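Local coordinates for lipoprotein (Bacillus anthracis, PDB 4JG9) that is of unknown function but, as a putative lipoprotein, is probably held at the cell membrane by a lipid near its N-terminus, at residues S80-I83 / E89-W92; P59-E64 / Y93-E98; L47-D52 / N158-E163. All coordinates share one frame; numbering follows the deposited sequence.

Contact 1: residues S80-I83 / E89-W92; sequences SPII and EIMW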
ATOM      1  N   SER A  80      23.156  -3.194  -6.956  1.00 48.98           N
ATOM      2  CA  SER A  80      22.840  -4.602  -7.057  1.00 54.51           C
ATOM      3  C   SER A  80      21.758  -4.787  -8.119  1.00 49.30           C
ATOM      4  O   SER A  80      20.891  -3.929  -8.277  1.00 51.17           O
ATOM      5  CB  SER A  80      22.358  -5.106  -5.700  1.00 58.85           C
ATOM      6  OG  SER A  80      22.029  -6.478  -5.761  1.00 68.21           O
ATOM      7  N   PRO A  81      21.809  -5.901  -8.862  1.00 46.44           N
ATOM      8  CA  PRO A  81      20.799  -6.089  -9.914  1.00 47.26           C
ATOM      9  C   PRO A  81      19.401  -6.293  -9.325  1.00 48.28           C
ATOM     10  O   PRO A  81      19.214  -7.039  -8.354  1.00 46.89           O
ATOM     11  CB  PRO A  81      21.274  -7.346 -10.656  1.00 41.90           C
ATOM     12  CG  PRO A  81      22.171  -8.056  -9.693  1.00 44.30           C
ATOM     13  CD  PRO A  81      22.778  -7.011  -8.792  1.00 45.29           C
ATOM     14  N   ILE A  82      18.436  -5.578  -9.892  1.00 51.35           N
ATOM     15  CA  ILE A  82      17.051  -5.671  -9.450  1.00 51.30           C
ATOM     16  C   ILE A  82      16.221  -6.458 -10.455  1.00 52.47           C
ATOM     17  O   ILE A  82      16.047  -6.050 -11.604  1.00 48.64           O
ATOM     18  CB  ILE A  82      16.473  -4.276  -9.240  1.00 48.49           C
ATOM     19  CG1 ILE A  82      17.169  -3.626  -8.042  1.00 53.35           C
ATOM     20  CG2 ILE A  82      14.980  -4.326  -9.030  1.00 43.65           C
ATOM     21  CD1 ILE A  82      17.239  -2.131  -8.126  1.00 56.92           C
ATOM     22  N   ILE A  83      15.705  -7.592 -10.009  1.00 56.85           N
ATOM     23  CA  ILE A  83      14.956  -8.473 -10.891  1.00 59.92           C
ATOM     24  C   ILE A  83      13.483  -8.363 -10.530  1.00 52.08           C
ATOM     25  O   ILE A  83      13.121  -8.571  -9.375  1.00 53.00           O
ATOM     26  CB  ILE A  83      15.417  -9.939 -10.728  1.00 60.18           C
ATOM     27  CG1 ILE A  83      16.945 -10.043 -10.786  1.00 54.03           C
ATOM     28  CG2 ILE A  83      14.822 -10.800 -11.803  1.00 41.08           C
ATOM     29  CD1 ILE A  83      17.514  -9.635 -12.088  1.00 47.11           C
ATOM     30  N   GLU A  89      17.317  -8.274  -0.850  1.00 47.95           N
ATOM     31  CA  GLU A  89      17.745  -7.441   0.259  1.00 45.65           C
ATOM     32  C   GLU A  89      18.867  -6.549  -0.255  1.00 50.01           C
ATOM     33  O   GLU A  89      19.916  -7.038  -0.681  1.00 50.75           O
ATOM     34  CB  GLU A  89      18.211  -8.289   1.441  1.00 41.42           C
ATOM     35  CG  GLU A  89      18.575  -7.475   2.681  1.00 46.66           C
ATOM     36  CD  GLU A  89      19.075  -8.338   3.838  1.00 55.39           C
ATOM     37  OE1 GLU A  89      20.139  -8.981   3.691  1.00 63.48           O
ATOM     38  OE2 GLU A  89      18.400  -8.372   4.892  1.00 57.52           O
ATOM     39  N   ILE A  90      18.649  -5.241  -0.235  1.00 50.82           N
ATOM     40  CA  ILE A  90      19.665  -4.343  -0.750  1.00 52.88           C
ATOM     41  C   ILE A  90      20.107  -3.350   0.305  1.00 50.23           C
ATOM     42  O   ILE A  90      19.293  -2.727   0.983  1.00 50.47           O
ATOM     43  CB  ILE A  90      19.177  -3.614  -2.013  1.00 55.38           C
ATOM     44  CG1 ILE A  90      18.904  -4.659  -3.099  1.00 57.11           C
ATOM     45  CG2 ILE A  90      20.230  -2.614  -2.492  1.00 53.68           C
ATOM     46  CD1 ILE A  90      18.413  -4.128  -4.417  1.00 57.64           C
HETATM   47  N   MSE A  91      21.416  -3.232   0.465  1.00 45.66           N
HETATM   48  CA  MSE A  91      21.940  -2.328   1.458  1.00 51.33           C
HETATM   49  C   MSE A  91      21.782  -0.867   1.025  1.00 52.52           C
HETATM   50  O   MSE A  91      22.148  -0.483  -0.094  1.00 52.53           O
HETATM   51  CB  MSE A  91      23.385  -2.692   1.790  1.00 58.39           C
HETATM   52  CG  MSE A  91      23.492  -3.618   3.021  1.00 69.25           C
HETATM   53 SE   MSE A  91      23.323  -2.535   4.646  0.80 62.84          SE
HETATM   54  CE  MSE A  91      24.271  -1.040   3.848  1.00134.29           C
ATOM     55  N   TRP A  92      21.195  -0.064   1.906  1.00 47.17           N
ATOM     56  CA  TRP A  92      21.057   1.362   1.649  1.00 43.65           C
ATOM     57  C   TRP A  92      22.073   2.142   2.470  1.00 43.91           C
ATOM     58  O   TRP A  92      22.434   1.727   3.577  1.00 45.84           O
ATOM     59  CB  TRP A  92      19.641   1.830   1.947  1.00 41.35           C
ATOM     60  CG  TRP A  92      18.712   1.525   0.829  1.00 45.96           C
ATOM     61  CD1 TRP A  92      18.324   0.283   0.402  1.00 47.01           C
ATOM     62  CD2 TRP A  92      18.043   2.468  -0.014  1.00 43.13           C
ATOM     63  NE1 TRP A  92      17.463   0.395  -0.665  1.00 44.17           N
ATOM     64  CE2 TRP A  92      17.266   1.725  -0.937  1.00 44.10           C
ATOM     65  CE3 TRP A  92      18.022   3.865  -0.081  1.00 44.10           C
ATOM     66  CZ2 TRP A  92      16.475   2.333  -1.915  1.00 43.62           C
ATOM     67  CZ3 TRP A  92      17.232   4.472  -1.060  1.00 47.14           C
ATOM     68  CH2 TRP A  92      16.469   3.701  -1.960  1.00 45.93           C
TER
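Ile90 sends its CD1 methyl against the side chain of Ile82, and the meeting is purely apolar. Ile90 CD1 lies 3.9 Å from Ile82 CG1. The two side chains cross at about a right angle, so the end of one meets the flank of the other and they do not run alongside. Ile90 reaches this far because its chain is fully extended: CD1 is anti to CA (chi2 180°), and CG1 is anti to the carbonyl carbon. Ile82 sets off to one side of the strand, and it is its CG1 branch that swings back.

The same CD1 methyl meets a second partner. Ser80 CB is 4.3 Å from Ile90 CD1, a loose touch by the carbon end of the serine. Its OG is engaged elsewhere, in a hydrogen bond with Asn88 ND2, on the first residue of strand 88-94. One methyl is thus bordered by two residues of the loop. Ile82 and Ile90 are both buried, and Met77 of strand 75-78 touches both, which extends the apolar cluster.

Ile82 also rests on Ile171 and Ala173 of strand 164-173, and its backbone is hydrogen-bonded to Glu174. The loop is therefore fixed from the side of the C-terminal strand as well. Strand 88-94 keeps its own backbone pairing: Met91 bonds with Ala78, while Ile90 and Trp92 bond with Leu145 and Leu143. The segments 80-83 and 89-92 are joined by side chains alone. The arrangement is that of a beta hairpin, strands 75-78 and 88-94, whose long connecting loop folds back and buries an isoleucine against the second strand.

Contact 2: residues P59-E64 / Y93-E98; sequences PSFIQE and YFLDPE
Phe61 has its CG between the backbone N and the carbonyl carbon (chi1 63°), and this turns the ring toward Leu95. Leu95 answers from the opposite direction, its CG beside the backbone N at chi1 -45°. Leu95 CD1 comes to the edge of the ring, near its plane, 4.2 Å from Phe61 CZ. Neither ring face is used in this pair.

Gln63 touches both branches of the leucine. Its chain bends at chi2 (108°), and the amide slides past Leu95 in the opposite sense. Gln63 CD is 4.1 Å from Leu95 CD2, and Gln63 OE1 is likewise 4.1 Å from Leu95 CD1. The amide oxygen also lies in the plane of the Phe61 ring at its edge, 3.7 Å from Phe61 CE1. The leucine fork is thus bordered by an aromatic edge and the flank of an amide. All three residues are partly exposed, and the packing is loose.

Phe61 and Gln63 are two residues apart on strand 60-63, on the same face, and both lean on Leu68 of the next strand. Phe61 and Leu95 both rest on Ala76 of strand 75-78. Just past the end of strand 88-94 an Asx turn follows: Glu98 N donates to Asp96 OD1 at 2.7 Å, from above the carboxylate plane. Asp96 OD2 is hydrogen-bonded to Tyr166 OH. Strands 66-69 and 75-78 lie between the two partners in the sheet order, so the contact is typical of side chains meeting across one face of an antiparallel meander, 60-63 to 88-94.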
ATOM      1  N   PRO A  59      23.391   6.846 -12.872  1.00 53.09           N
ATOM      2  CA  PRO A  59      24.708   6.224 -13.072  1.00 52.42           C
ATOM      3  C   PRO A  59      25.332   5.721 -11.769  1.00 56.28           C
ATOM      4  O   PRO A  59      25.093   6.291 -10.700  1.00 58.85           O
ATOM      5  CB  PRO A  59      25.553   7.363 -13.660  1.00 46.09           C
ATOM      6  CG  PRO A  59      24.881   8.608 -13.236  1.00 51.13           C
ATOM      7  CD  PRO A  59      23.403   8.281 -13.198  1.00 54.66           C
ATOM      8  N   SER A  60      26.104   4.644 -11.854  1.00 57.18           N
ATOM      9  CA  SER A  60      26.796   4.123 -10.681  1.00 51.70           C
ATOM     10  C   SER A  60      28.015   4.979 -10.352  1.00 50.55           C
ATOM     11  O   SER A  60      28.635   5.561 -11.241  1.00 52.65           O
ATOM     12  CB  SER A  60      27.254   2.683 -10.923  1.00 51.06           C
ATOM     13  OG  SER A  60      26.174   1.835 -11.229  1.00 57.43           O
ATOM     14  N   PHE A  61      28.394   4.996  -9.081  1.00 51.43           N
ATOM     15  CA  PHE A  61      29.609   5.675  -8.655  1.00 49.04           C
ATOM     16  C   PHE A  61      30.226   4.871  -7.523  1.00 49.28           C
ATOM     17  O   PHE A  61      29.539   4.074  -6.854  1.00 47.74           O
ATOM     18  CB  PHE A  61      29.328   7.117  -8.208  1.00 44.47           C
ATOM     19  CG  PHE A  61      28.433   7.214  -7.011  1.00 48.21           C
ATOM     20  CD1 PHE A  61      28.969   7.340  -5.734  1.00 49.01           C
ATOM     21  CD2 PHE A  61      27.055   7.198  -7.154  1.00 47.97           C
ATOM     22  CE1 PHE A  61      28.148   7.432  -4.622  1.00 47.14           C
ATOM     23  CE2 PHE A  61      26.225   7.291  -6.042  1.00 49.62           C
ATOM     24  CZ  PHE A  61      26.772   7.407  -4.776  1.00 49.29           C
ATOM     25  N   ILE A  62      31.498   5.135  -7.266  1.00 47.93           N
ATOM     26  CA  ILE A  62      32.241   4.425  -6.244  1.00 55.08           C
ATOM     27  C   ILE A  62      32.361   5.236  -4.975  1.00 59.76           C
ATOM     28  O   ILE A  62      32.777   6.398  -4.988  1.00 65.54           O
ATOM     29  CB  ILE A  62      33.676   4.079  -6.711  1.00 57.74           C
ATOM     30  CG1 ILE A  62      33.638   3.196  -7.956  1.00 59.29           C
ATOM     31  CG2 ILE A  62      34.431   3.370  -5.600  1.00 57.58           C
ATOM     32  CD1 ILE A  62      33.115   1.780  -7.690  1.00 56.67           C
ATOM     33  N   GLN A  63      32.015   4.596  -3.872  1.00 57.85           N
ATOM     34  CA  GLN A  63      32.200   5.182  -2.566  1.00 63.55           C
ATOM     35  C   GLN A  63      32.911   4.134  -1.723  1.00 61.74           C
ATOM     36  O   GLN A  63      32.419   3.015  -1.562  1.00 53.82           O
ATOM     37  CB  GLN A  63      30.850   5.564  -1.961  1.00 65.91           C
ATOM     38  CG  GLN A  63      30.940   6.173  -0.583  1.00 72.09           C
ATOM     39  CD  GLN A  63      30.654   7.662  -0.591  1.00 75.08           C
ATOM     40  OE1 GLN A  63      30.083   8.197  -1.550  1.00 77.59           O
ATOM     41  NE2 GLN A  63      31.028   8.338   0.490  1.00 70.61           N
ATOM     42  N   GLU A  64      34.102   4.473  -1.256  1.00 69.62           N
ATOM     43  CA  GLU A  64      34.903   3.553  -0.466  1.00 73.86           C
ATOM     44  C   GLU A  64      35.128   2.228  -1.172  1.00 70.53           C
ATOM     45  O   GLU A  64      35.069   1.175  -0.555  1.00 67.98           O
ATOM     46  CB  GLU A  64      34.300   3.340   0.916  1.00 77.35           C
ATOM     47  CG  GLU A  64      34.295   4.600   1.756  1.00 88.66           C
ATOM     48  CD  GLU A  64      34.392   4.315   3.233  1.00102.56           C
ATOM     49  OE1 GLU A  64      35.182   3.432   3.618  1.00108.73           O
ATOM     50  OE2 GLU A  64      33.684   4.984   4.008  1.00107.42           O
ATOM     51  N   TYR A  93      22.539   3.260   1.915  1.00 40.79           N
ATOM     52  CA  TYR A  93      23.594   4.047   2.541  1.00 43.91           C
ATOM     53  C   TYR A  93      23.183   5.503   2.698  1.00 45.62           C
ATOM     54  O   TYR A  93      22.755   6.149   1.724  1.00 43.95           O
ATOM     55  CB  TYR A  93      24.876   3.967   1.703  1.00 42.90           C
ATOM     56  CG  TYR A  93      25.450   2.577   1.576  1.00 44.55           C
ATOM     57  CD1 TYR A  93      25.004   1.709   0.588  1.00 44.68           C
ATOM     58  CD2 TYR A  93      26.455   2.136   2.429  1.00 43.37           C
ATOM     59  CE1 TYR A  93      25.540   0.430   0.458  1.00 46.63           C
ATOM     60  CE2 TYR A  93      26.993   0.863   2.311  1.00 44.42           C
ATOM     61  CZ  TYR A  93      26.535   0.015   1.321  1.00 48.56           C
ATOM     62  OH  TYR A  93      27.062  -1.254   1.193  1.00 50.98           O
ATOM     63  N   PHE A  94      23.346   6.022   3.915  1.00 43.93           N
ATOM     64  CA  PHE A  94      22.963   7.393   4.235  1.00 44.30           C
ATOM     65  C   PHE A  94      24.189   8.275   4.303  1.00 46.23           C
ATOM     66  O   PHE A  94      24.771   8.461   5.372  1.00 49.56           O
ATOM     67  CB  PHE A  94      22.166   7.422   5.540  1.00 46.65           C
ATOM     68  CG  PHE A  94      21.028   6.453   5.543  1.00 48.71           C
ATOM     69  CD1 PHE A  94      19.908   6.688   4.768  1.00 48.09           C
ATOM     70  CD2 PHE A  94      21.096   5.287   6.280  1.00 51.73           C
ATOM     71  CE1 PHE A  94      18.874   5.790   4.741  1.00 49.13           C
ATOM     72  CE2 PHE A  94      20.064   4.386   6.259  1.00 49.89           C
ATOM     73  CZ  PHE A  94      18.951   4.636   5.489  1.00 51.00           C
ATOM     74  N   LEU A  95      24.566   8.804   3.140  1.00 43.95           N
ATOM     75  CA  LEU A  95      25.814   9.522   2.941  1.00 42.73           C
ATOM     76  C   LEU A  95      25.762  10.914   3.528  1.00 53.20           C
ATOM     77  O   LEU A  95      26.782  11.458   3.964  1.00 62.14           O
ATOM     78  CB  LEU A  95      26.126   9.607   1.443  1.00 44.29           C
ATOM     79  CG  LEU A  95      25.926   8.298   0.668  1.00 49.97           C
ATOM     80  CD1 LEU A  95      26.072   8.527  -0.822  1.00 50.85           C
ATOM     81  CD2 LEU A  95      26.934   7.246   1.131  1.00 52.49           C
ATOM     82  N   ASP A  96      24.568  11.489   3.537  1.00 52.99           N
ATOM     83  CA  ASP A  96      24.367  12.834   4.053  1.00 56.84           C
ATOM     84  C   ASP A  96      24.727  12.898   5.550  1.00 60.35           C
ATOM     85  O   ASP A  96      24.103  12.223   6.385  1.00 62.25           O
ATOM     86  CB  ASP A  96      22.917  13.241   3.808  1.00 55.36           C
ATOM     87  CG  ASP A  96      22.632  14.683   4.167  1.00 61.15           C
ATOM     88  OD1 ASP A  96      23.488  15.348   4.791  1.00 63.08           O
ATOM     89  OD2 ASP A  96      21.525  15.152   3.822  1.00 63.05           O
ATOM     90  N   PRO A  97      25.755  13.704   5.886  1.00 58.17           N
ATOM     91  CA  PRO A  97      26.190  13.879   7.276  1.00 59.13           C
ATOM     92  C   PRO A  97      25.134  14.599   8.106  1.00 62.32           C
ATOM     93  O   PRO A  97      25.218  14.593   9.334  1.00 62.80           O
ATOM     94  CB  PRO A  97      27.455  14.740   7.152  1.00 50.31           C
ATOM     95  CG  PRO A  97      27.342  15.413   5.844  1.00 51.17           C
ATOM     96  CD  PRO A  97      26.608  14.451   4.945  1.00 54.93           C
ATOM     97  N   GLU A  98      24.163  15.217   7.441  1.00 64.92           N
ATOM     98  CA  GLU A  98      23.051  15.848   8.146  1.00 73.00           C
ATOM     99  C   GLU A  98      21.704  15.220   7.747  1.00 67.27           C
ATOM    100  O   GLU A  98      20.707  15.918   7.578  1.00 62.73           O
ATOM    101  CB  GLU A  98      23.051  17.358   7.909  1.00 79.55           C
ATOM    102  CG  GLU A  98      24.038  18.100   8.797  1.00 89.27           C
ATOM    103  CD  GLU A  98      24.289  19.521   8.337  1.00 99.32           C
ATOM    104  OE1 GLU A  98      23.311  20.240   8.041  1.00103.38           O
ATOM    105  OE2 GLU A  98      25.469  19.920   8.271  1.00103.57           O
TER

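Contact 3: residues L47-D52 / N158-E163; sequences LSVLKD and NIYVNE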
ATOM      1  N   LEU A  47       1.971  14.094  -7.082  1.00 57.88           N
ATOM      2  CA  LEU A  47       2.472  13.767  -8.402  1.00 56.78           C
ATOM      3  C   LEU A  47       3.544  14.741  -8.862  1.00 58.60           C
ATOM      4  O   LEU A  47       4.382  14.411  -9.684  1.00 61.72           O
ATOM      5  CB  LEU A  47       1.336  13.691  -9.412  1.00 55.79           C
ATOM      6  CG  LEU A  47       0.661  12.327  -9.473  1.00 59.38           C
ATOM      7  CD1 LEU A  47      -0.431  12.312 -10.523  1.00 62.56           C
ATOM      8  CD2 LEU A  47       1.690  11.256  -9.773  1.00 54.85           C
ATOM      9  N   SER A  48       3.493  15.963  -8.364  1.00 54.67           N
ATOM     10  CA  SER A  48       4.440  16.969  -8.826  1.00 55.40           C
ATOM     11  C   SER A  48       5.899  16.537  -8.693  1.00 55.11           C
ATOM     12  O   SER A  48       6.754  17.117  -9.355  1.00 57.74           O
ATOM     13  CB  SER A  48       4.228  18.301  -8.107  1.00 59.60           C
ATOM     14  OG  SER A  48       4.386  18.162  -6.704  1.00 61.82           O
ATOM     15  N   VAL A  49       6.195  15.531  -7.863  1.00 49.92           N
ATOM     16  CA  VAL A  49       7.577  15.049  -7.760  1.00 48.43           C
ATOM     17  C   VAL A  49       8.042  14.432  -9.073  1.00 52.78           C
ATOM     18  O   VAL A  49       9.238  14.268  -9.285  1.00 58.82           O
ATOM     19  CB  VAL A  49       7.805  14.011  -6.633  1.00 47.62           C
ATOM     20  CG1 VAL A  49       7.636  14.665  -5.272  1.00 47.46           C
ATOM     21  CG2 VAL A  49       6.882  12.813  -6.793  1.00 43.39           C
ATOM     22  N   LEU A  50       7.099  14.082  -9.942  1.00 52.34           N
ATOM     23  CA  LEU A  50       7.441  13.522 -11.248  1.00 57.18           C
ATOM     24  C   LEU A  50       7.933  14.566 -12.248  1.00 66.93           C
ATOM     25  O   LEU A  50       8.470  14.206 -13.299  1.00 70.00           O
ATOM     26  CB  LEU A  50       6.233  12.823 -11.865  1.00 55.35           C
ATOM     27  CG  LEU A  50       5.706  11.571 -11.181  1.00 58.12           C
ATOM     28  CD1 LEU A  50       4.543  11.003 -11.983  1.00 59.48           C
ATOM     29  CD2 LEU A  50       6.814  10.552 -11.022  1.00 57.88           C
ATOM     30  N   LYS A  51       7.733  15.846 -11.932  1.00 71.87           N
ATOM     31  CA  LYS A  51       7.893  16.922 -12.917  1.00 80.02           C
ATOM     32  C   LYS A  51       9.226  16.971 -13.674  1.00 80.41           C
ATOM     33  O   LYS A  51       9.248  17.104 -14.903  1.00 82.36           O
ATOM     34  CB  LYS A  51       7.574  18.295 -12.296  1.00 88.82           C
ATOM     35  CG  LYS A  51       8.596  18.753 -11.248  1.00 99.31           C
ATOM     36  CD  LYS A  51       8.273  20.119 -10.644  1.00107.15           C
ATOM     37  CE  LYS A  51       9.396  20.570  -9.707  1.00109.55           C
ATOM     38  NZ  LYS A  51       9.337  22.018  -9.368  1.00111.36           N
ATOM     39  N   ASP A  52      10.331  16.806 -12.957  1.00 78.29           N
ATOM     40  CA  ASP A  52      11.640  16.984 -13.571  1.00 76.03           C
ATOM     41  C   ASP A  52      12.433  15.698 -13.634  1.00 71.67           C
ATOM     42  O   ASP A  52      13.652  15.725 -13.777  1.00 72.84           O
ATOM     43  CB  ASP A  52      12.441  18.016 -12.784  1.00 80.19           C
ATOM     44  CG  ASP A  52      11.807  19.381 -12.812  1.00 86.86           C
ATOM     45  OD1 ASP A  52      11.438  19.849 -13.915  1.00 88.28           O
ATOM     46  OD2 ASP A  52      11.660  19.973 -11.721  1.00 89.67           O
ATOM     47  N   ASN A 158      10.876   7.679  -5.023  1.00 42.39           N
ATOM     48  CA  ASN A 158      10.713   8.926  -4.266  1.00 40.78           C
ATOM     49  C   ASN A 158      10.915   8.680  -2.782  1.00 41.43           C
ATOM     50  O   ASN A 158      10.272   7.812  -2.202  1.00 45.05           O
ATOM     51  CB  ASN A 158       9.341   9.538  -4.516  1.00 35.96           C
ATOM     52  CG  ASN A 158       9.071   9.750  -5.978  1.00 43.16           C
ATOM     53  OD1 ASN A 158       9.619  10.672  -6.590  1.00 48.27           O
ATOM     54  ND2 ASN A 158       8.233   8.884  -6.564  1.00 39.26           N
ATOM     55  N   ILE A 159      11.833   9.423  -2.177  1.00 42.00           N
ATOM     56  CA  ILE A 159      12.269   9.125  -0.821  1.00 40.55           C
ATOM     57  C   ILE A 159      11.853  10.234   0.145  1.00 40.55           C
ATOM     58  O   ILE A 159      12.050  11.424  -0.129  1.00 41.77           O
ATOM     59  CB  ILE A 159      13.799   8.904  -0.762  1.00 41.52           C
ATOM     60  CG1 ILE A 159      14.215   7.741  -1.667  1.00 42.37           C
ATOM     61  CG2 ILE A 159      14.273   8.656   0.659  1.00 37.32           C
ATOM     62  CD1 ILE A 159      15.540   8.001  -2.350  1.00 45.05           C
ATOM     63  N   TYR A 160      11.259   9.829   1.263  1.00 35.04           N
ATOM     64  CA  TYR A 160      10.778  10.752   2.283  1.00 37.56           C
ATOM     65  C   TYR A 160      11.379  10.343   3.610  1.00 38.02           C
ATOM     66  O   TYR A 160      11.652   9.167   3.844  1.00 38.27           O
ATOM     67  CB  TYR A 160       9.241  10.719   2.375  1.00 36.51           C
ATOM     68  CG  TYR A 160       8.568  11.047   1.064  1.00 37.19           C
ATOM     69  CD1 TYR A 160       7.963  12.285   0.858  1.00 35.17           C
ATOM     70  CD2 TYR A 160       8.542  10.117   0.023  1.00 33.80           C
ATOM     71  CE1 TYR A 160       7.355  12.595  -0.355  1.00 41.77           C
ATOM     72  CE2 TYR A 160       7.940  10.421  -1.199  1.00 36.60           C
ATOM     73  CZ  TYR A 160       7.351  11.655  -1.377  1.00 40.65           C
ATOM     74  OH  TYR A 160       6.755  11.941  -2.581  1.00 43.95           O
ATOM     75  N   VAL A 161      11.632  11.326   4.459  1.00 37.74           N
ATOM     76  CA  VAL A 161      12.019  11.064   5.826  1.00 38.61           C
ATOM     77  C   VAL A 161      11.117  11.880   6.712  1.00 41.62           C
ATOM     78  O   VAL A 161      10.949  13.098   6.495  1.00 40.43           O
ATOM     79  CB  VAL A 161      13.492  11.430   6.093  1.00 37.37           C
ATOM     80  CG1 VAL A 161      13.812  11.343   7.588  1.00 33.65           C
ATOM     81  CG2 VAL A 161      14.402  10.551   5.256  1.00 33.97           C
ATOM     82  N   ASN A 162      10.528  11.204   7.694  1.00 41.88           N
ATOM     83  CA  ASN A 162       9.585  11.852   8.590  1.00 46.01           C
ATOM     84  C   ASN A 162       8.480  12.527   7.782  1.00 42.40           C
ATOM     85  O   ASN A 162       8.016  13.612   8.140  1.00 41.31           O
ATOM     86  CB  ASN A 162      10.294  12.857   9.501  1.00 42.62           C
ATOM     87  CG  ASN A 162       9.510  13.137  10.764  1.00 46.33           C
ATOM     88  OD1 ASN A 162       8.688  12.317  11.186  1.00 46.10           O
ATOM     89  ND2 ASN A 162       9.758  14.291  11.382  1.00 43.16           N
ATOM     90  N   GLU A 163       8.103  11.880   6.674  1.00 40.80           N
ATOM     91  CA  GLU A 163       7.015  12.327   5.792  1.00 42.66           C
ATOM     92  C   GLU A 163       7.315  13.566   4.974  1.00 43.62           C
ATOM     93  O   GLU A 163       6.421  14.104   4.321  1.00 47.61           O
ATOM     94  CB  GLU A 163       5.698  12.508   6.569  1.00 36.87           C
ATOM     95  CG  GLU A 163       5.270  11.242   7.265  1.00 37.59           C
ATOM     96  CD  GLU A 163       3.805  11.244   7.672  1.00 46.19           C
ATOM     97  OE1 GLU A 163       3.143  12.297   7.506  1.00 47.42           O
ATOM     98  OE2 GLU A 163       3.324  10.177   8.141  1.00 41.88           O
TER
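Val49 CB already lies near the amide of Asn158, 3.8 Å from Asn158 OD1. Beyond CB the side chain forks, and each methyl has its own partner. CG2 goes to the asparagine: Val49 CG2 is 3.5 Å from Asn158 OD1. The amide carbon follows, with Asn158 CG 3.9 Å from Val49 CG2. CG1 goes to the tyrosine and lies 3.9 Å from Tyr160 OH. It is anti to the carbonyl carbon (chi1 -68°), and this leaves CG2 between the backbone N and that carbon. Each valine methyl faces one polar end, and the touches are van der Waals only.

Both partners lie on the same side and approach from the opposite direction to Val49. They are two residues apart on strand 153-161 and rise from the same face. The buried amide of Asn158 has its bonds outside this pair. OD1 is hydrogen-bonded to Gln168 NE2 and ND2 to Ile107 O, which together should fix its rotation. Gln168 NE2 also bonds to Val49 O, so one glutamine holds the backbone of Val49 and the amide it packs on. The ring of Tyr160 meets that of Phe44 with planes at about 60°.

Val49 is carried by a short 3-10 turn. Its backbone bonds are Leu50 N to Leu47 O (2.7 Å) and Lys51 N to Ser48 O (3.0 Å). Val49 also touches Tyr165 of strand 164-173. The contact is a 3-10 segment from the N-terminal part of the chain, laid over the face of an antiparallel sheet at strands 153-161 and 164-173.

Contacts 1 and 3 are buried, while contact 2 is at the surface. Contacts 1 and 2 share strand 88-94 and belong to the same sheet, with centres about 15 Å apart. Contact 3 belongs to the other sheet. Contacts 1 and 3 lie on opposite sides of the chain's centre, yet Trp92 CZ3 meets Ile159 CD1 at 4.1 Å, so the two sheets pack together there. The chemistry changes with place. Contact 1 is almost wholly aliphatic. Contact 2 mixes an aromatic edge with an amide. Contact 3 sets a valine against polar groups. Along the chain, contact 1 is nested within contact 2, and contact 2 within contact 3.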